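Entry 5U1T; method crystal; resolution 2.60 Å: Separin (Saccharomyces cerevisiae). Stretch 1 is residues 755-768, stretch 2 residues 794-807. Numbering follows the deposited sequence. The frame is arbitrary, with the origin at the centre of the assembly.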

# COMPACT_ATOMS: atom_id res chain seq x y z
N ASN A 755 6.93 -22.81 3.33
CA ASN A 755 7.16 -22.34 4.71
C ASN A 755 5.94 -21.67 5.30
O ASN A 755 5.91 -20.45 5.50
CB ASN A 755 8.33 -21.37 4.76
CG ASN A 755 9.64 -22.06 4.60
OD1 ASN A 755 9.69 -23.25 4.30
ND2 ASN A 755 10.73 -21.33 4.81
N VAL A 756 4.93 -22.48 5.59
CA VAL A 756 3.63 -21.98 5.96
C VAL A 756 3.69 -21.16 7.22
O VAL A 756 3.14 -20.06 7.26
CB VAL A 756 2.63 -23.12 6.14
CG1 VAL A 756 1.32 -22.61 6.70
CG2 VAL A 756 2.41 -23.80 4.80
N ILE A 757 4.38 -21.66 8.24
CA ILE A 757 4.40 -20.98 9.53
C ILE A 757 5.00 -19.59 9.45
O ILE A 757 4.34 -18.60 9.78
CB ILE A 757 5.20 -21.77 10.59
CG1 ILE A 757 4.64 -23.19 10.74
CG2 ILE A 757 5.21 -21.01 11.92
CD1 ILE A 757 3.17 -23.21 11.06
N SER A 758 6.25 -19.51 9.02
CA SER A 758 6.93 -18.24 8.97
C SER A 758 6.22 -17.28 7.99
O SER A 758 6.18 -16.08 8.22
CB SER A 758 8.42 -18.44 8.63
OG SER A 758 8.57 -18.87 7.29
N ALA A 759 5.62 -17.80 6.92
CA ALA A 759 4.81 -16.94 6.05
C ALA A 759 3.62 -16.34 6.80
O ALA A 759 3.27 -15.19 6.59
CB ALA A 759 4.32 -17.70 4.84
N VAL A 760 3.01 -17.13 7.69
CA VAL A 760 1.91 -16.63 8.51
C VAL A 760 2.42 -15.53 9.42
O VAL A 760 1.77 -14.50 9.57
CB VAL A 760 1.25 -17.74 9.36
CG1 VAL A 760 0.32 -17.14 10.40
CG2 VAL A 760 0.49 -18.69 8.48
N ILE A 761 3.59 -15.74 10.02
CA ILE A 761 4.16 -14.77 10.94
C ILE A 761 4.48 -13.45 10.24
O ILE A 761 4.14 -12.38 10.75
CB ILE A 761 5.42 -15.31 11.61
CG1 ILE A 761 5.05 -16.54 12.44
CG2 ILE A 761 6.07 -14.23 12.47
CD1 ILE A 761 6.21 -17.14 13.20
N ASP A 762 5.11 -13.54 9.07
CA ASP A 762 5.44 -12.36 8.27
C ASP A 762 4.20 -11.52 8.03
O ASP A 762 4.14 -10.35 8.45
CB ASP A 762 6.05 -12.77 6.94
CG ASP A 762 7.49 -13.21 7.07
OD1 ASP A 762 8.07 -13.06 8.17
OD2 ASP A 762 8.05 -13.71 6.07
N CYS A 763 3.23 -12.11 7.35
CA CYS A 763 1.90 -11.54 7.15
C CYS A 763 1.35 -10.79 8.35
O CYS A 763 0.74 -9.74 8.21
CB CYS A 763 0.91 -12.64 6.79
SG CYS A 763 0.49 -12.67 5.07
N ARG A 764 1.55 -11.35 9.54
CA ARG A 764 0.99 -10.76 10.75
C ARG A 764 1.80 -9.55 11.21
O ARG A 764 1.25 -8.63 11.80
CB ARG A 764 0.91 -11.82 11.86
CG ARG A 764 -0.03 -12.99 11.53
CD ARG A 764 -1.50 -12.65 11.76
NE ARG A 764 -1.67 -12.14 13.11
CZ ARG A 764 -1.80 -10.84 13.40
NH1 ARG A 764 -1.92 -10.46 14.66
NH2 ARG A 764 -1.79 -9.93 12.42
N LYS A 765 3.10 -9.55 10.94
CA LYS A 765 3.92 -8.38 11.18
C LYS A 765 3.47 -7.24 10.27
O LYS A 765 3.36 -6.09 10.70
CB LYS A 765 5.39 -8.67 10.94
CG LYS A 765 5.99 -9.66 11.88
CD LYS A 765 7.42 -9.92 11.49
CE LYS A 765 8.03 -11.01 12.34
NZ LYS A 765 9.38 -11.37 11.87
N ALA A 766 3.21 -7.59 9.01
CA ALA A 766 2.77 -6.62 8.03
C ALA A 766 1.49 -5.96 8.50
O ALA A 766 1.32 -4.75 8.39
CB ALA A 766 2.56 -7.29 6.69
N GLN A 767 0.58 -6.75 9.06
CA GLN A 767 -0.68 -6.21 9.55
C GLN A 767 -0.52 -5.41 10.83
O GLN A 767 -1.26 -4.45 11.07
CB GLN A 767 -1.67 -7.33 9.77
CG GLN A 767 -2.29 -7.82 8.51
CD GLN A 767 -3.60 -8.53 8.79
OE1 GLN A 767 -3.73 -9.27 9.78
NE2 GLN A 767 -4.59 -8.29 7.92
N ASN A 768 0.41 -5.81 11.68
CA ASN A 768 0.61 -5.07 12.90
C ASN A 768 1.27 -3.73 12.62
O ASN A 768 0.96 -2.73 13.27
CB ASN A 768 1.44 -5.90 13.89
CG ASN A 768 0.65 -7.06 14.48
OD1 ASN A 768 -0.58 -7.09 14.40
ND2 ASN A 768 1.35 -8.01 15.07
N PHE A 794 -3.58 -6.74 0.28
CA PHE A 794 -2.64 -7.79 -0.09
C PHE A 794 -2.47 -8.76 1.08
O PHE A 794 -2.54 -9.98 0.89
CB PHE A 794 -1.29 -7.18 -0.48
CG PHE A 794 -0.20 -8.20 -0.77
CD1 PHE A 794 0.40 -8.94 0.26
CD2 PHE A 794 0.25 -8.39 -2.07
CE1 PHE A 794 1.40 -9.87 -0.01
CE2 PHE A 794 1.26 -9.30 -2.34
CZ PHE A 794 1.83 -10.05 -1.32
N SER A 795 -2.24 -8.23 2.27
CA SER A 795 -1.95 -9.09 3.40
C SER A 795 -3.20 -9.90 3.79
O SER A 795 -3.05 -11.03 4.22
CB SER A 795 -1.40 -8.29 4.58
OG SER A 795 -2.45 -7.69 5.28
N PHE A 796 -4.41 -9.38 3.62
CA PHE A 796 -5.59 -10.25 3.76
C PHE A 796 -5.65 -11.37 2.70
O PHE A 796 -5.81 -12.53 3.04
CB PHE A 796 -6.88 -9.44 3.73
CG PHE A 796 -7.25 -8.86 5.07
CD1 PHE A 796 -7.83 -9.65 6.05
CD2 PHE A 796 -7.00 -7.51 5.35
CE1 PHE A 796 -8.17 -9.13 7.29
CE2 PHE A 796 -7.32 -6.98 6.58
CZ PHE A 796 -7.92 -7.78 7.56
N PHE A 797 -5.53 -11.01 1.42
CA PHE A 797 -5.38 -11.98 0.36
C PHE A 797 -4.33 -13.05 0.73
O PHE A 797 -4.59 -14.25 0.69
CB PHE A 797 -5.00 -11.30 -0.96
CG PHE A 797 -6.00 -10.28 -1.45
CD1 PHE A 797 -7.28 -10.21 -0.93
CD2 PHE A 797 -5.64 -9.38 -2.45
CE1 PHE A 797 -8.19 -9.25 -1.40
CE2 PHE A 797 -6.54 -8.43 -2.93
CZ PHE A 797 -7.82 -8.36 -2.40
N GLN A 798 -3.14 -12.61 1.12
CA GLN A 798 -2.07 -13.54 1.42
C GLN A 798 -2.41 -14.49 2.57
O GLN A 798 -2.19 -15.70 2.47
CB GLN A 798 -0.78 -12.79 1.74
CG GLN A 798 0.48 -13.58 1.44
CD GLN A 798 0.39 -14.32 0.11
OE1 GLN A 798 0.37 -13.72 -0.97
NE2 GLN A 798 0.30 -15.65 0.19
N LEU A 799 -2.93 -13.95 3.67
CA LEU A 799 -3.24 -14.76 4.85
C LEU A 799 -4.31 -15.80 4.52
O LEU A 799 -4.16 -16.98 4.87
CB LEU A 799 -3.71 -13.89 6.01
CG LEU A 799 -2.66 -13.39 7.00
CD1 LEU A 799 -3.24 -12.23 7.80
CD2 LEU A 799 -2.20 -14.48 7.95
N ILE A 800 -5.37 -15.36 3.84
CA ILE A 800 -6.42 -16.27 3.41
C ILE A 800 -5.86 -17.34 2.48
O ILE A 800 -6.12 -18.52 2.68
CB ILE A 800 -7.57 -15.51 2.73
CG1 ILE A 800 -8.20 -14.53 3.74
CG2 ILE A 800 -8.59 -16.48 2.19
CD1 ILE A 800 -9.39 -13.71 3.22
N LYS A 801 -5.07 -16.95 1.49
CA LYS A 801 -4.43 -17.91 0.62
C LYS A 801 -3.58 -18.90 1.43
O LYS A 801 -3.56 -20.10 1.13
CB LYS A 801 -3.57 -17.20 -0.43
CG LYS A 801 -4.33 -16.69 -1.67
CD LYS A 801 -3.37 -15.85 -2.53
CE LYS A 801 -3.66 -15.93 -4.04
NZ LYS A 801 -2.55 -15.37 -4.90
N ILE A 802 -2.88 -18.43 2.46
CA ILE A 802 -1.99 -19.33 3.20
C ILE A 802 -2.81 -20.38 3.96
O ILE A 802 -2.41 -21.54 4.06
CB ILE A 802 -1.07 -18.58 4.19
CG1 ILE A 802 -0.10 -17.64 3.46
CG2 ILE A 802 -0.25 -19.55 5.01
CD1 ILE A 802 0.70 -16.75 4.41
N HIS A 803 -3.96 -19.97 4.45
CA HIS A 803 -4.82 -20.84 5.22
C HIS A 803 -5.70 -21.75 4.33
O HIS A 803 -6.17 -22.79 4.79
CB HIS A 803 -5.67 -20.01 6.18
CG HIS A 803 -4.88 -19.40 7.30
ND1 HIS A 803 -4.79 -19.99 8.54
CD2 HIS A 803 -4.14 -18.28 7.36
CE1 HIS A 803 -4.03 -19.24 9.33
NE2 HIS A 803 -3.62 -18.20 8.63
N ILE A 804 -5.90 -21.36 3.07
CA ILE A 804 -6.53 -22.24 2.09
C ILE A 804 -5.57 -23.36 1.76
O ILE A 804 -5.95 -24.52 1.77
CB ILE A 804 -6.92 -21.51 0.81
CG1 ILE A 804 -8.14 -20.64 1.06
CG2 ILE A 804 -7.22 -22.48 -0.31
CD1 ILE A 804 -8.29 -19.53 0.06
N ARG A 805 -4.32 -23.00 1.52
CA ARG A 805 -3.29 -23.99 1.25
C ARG A 805 -3.23 -25.09 2.31
O ARG A 805 -3.04 -26.25 1.97
CB ARG A 805 -1.93 -23.32 1.13
CG ARG A 805 -0.81 -24.31 1.15
CD ARG A 805 0.52 -23.65 1.08
NE ARG A 805 1.09 -23.75 -0.26
CZ ARG A 805 2.15 -24.50 -0.56
NH1 ARG A 805 2.61 -24.51 -1.81
NH2 ARG A 805 2.74 -25.23 0.39
N ILE A 806 -3.38 -24.77 3.59
CA ILE A 806 -3.33 -25.81 4.60
C ILE A 806 -4.72 -26.28 5.02
O ILE A 806 -4.85 -27.03 5.99
CB ILE A 806 -2.56 -25.37 5.86
CG1 ILE A 806 -3.34 -24.28 6.59
CG2 ILE A 806 -1.16 -24.93 5.49
CD1 ILE A 806 -2.63 -23.79 7.80
N GLY A 807 -5.73 -25.83 4.30
CA GLY A 807 -7.11 -26.28 4.48
C GLY A 807 -7.88 -25.78 5.69
O GLY A 807 -8.98 -26.25 5.95

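Two helices of separin, 756-768 and 794-805, pack side by side and run in nearly opposite directions, with 156° between their N-to-C directions and 9.7 Å between their axes at closest approach. The first helix continues beyond its stretch and the second begins before its own. The register follows from the antiparallel course: Val756 lies near Ile802 (CA to CA, 6.8 Å) and Cys763 near Ser795 (CA to CA, 5.9 Å), so the backbones come closer at the second pair. Within each helix the backbone is held by i to i+4 hydrogen bonds, such as Cys763 N to Ala759 O (3.2 Å) and Ile802 N to Gln798 O (2.8 Å). At the end of the second helix Ile806 leaves helical phi/psi, and its N makes a weak bond to Ile802 O (3.4 Å); Gly807 follows with a positive phi, which by itself favours glycine.

The side chains interlock as knobs in holes, and the contact, 606 Å² summed over both sides, is mainly apolar. Cys763 points toward the second helix and sits among Ser795, Gln798, Leu799 and Ile802; its SG lies 3.6 Å from Gln798 CB, and Cys763 CB 3.7 Å from Leu799 CG. Leu799 returns the arrangement: its CA-to-CB bond points sideways, but the end of the side chain comes nearer and fills the hole formed by Val760, Cys763, Arg764 and Gln767. One turn along, Ile802 is a third knob, among Val756, Ala759, Val760 and Cys763. Its two branches reach different neighbours: Ile802 CG2 packs against Val760 CG2 (3.7 Å) and Val756 CG1 (3.8 Å), while Ile802 CD1 meets Ala759 CB (3.8 Å) and Cys763 SG (4.1 Å). Ile802 CD1 also lies 3.7 Å from the backbone oxygen, Ala759 O.

Val756 carries the packing past the end of the second helix, its CG1 lying 3.6 Å from Ile806 CG2. At the other end of the contact the chemistry becomes more polar. Gln767 extends over a face of the Phe796 ring, where Gln767 NE2 is 3.3 Å from Phe796 CE2, and Gln767 CG approaches Ser795 OG at 3.2 Å. The same side chain borders Leu799, with Gln767 OE1 3.6 Å from Leu799 CD1.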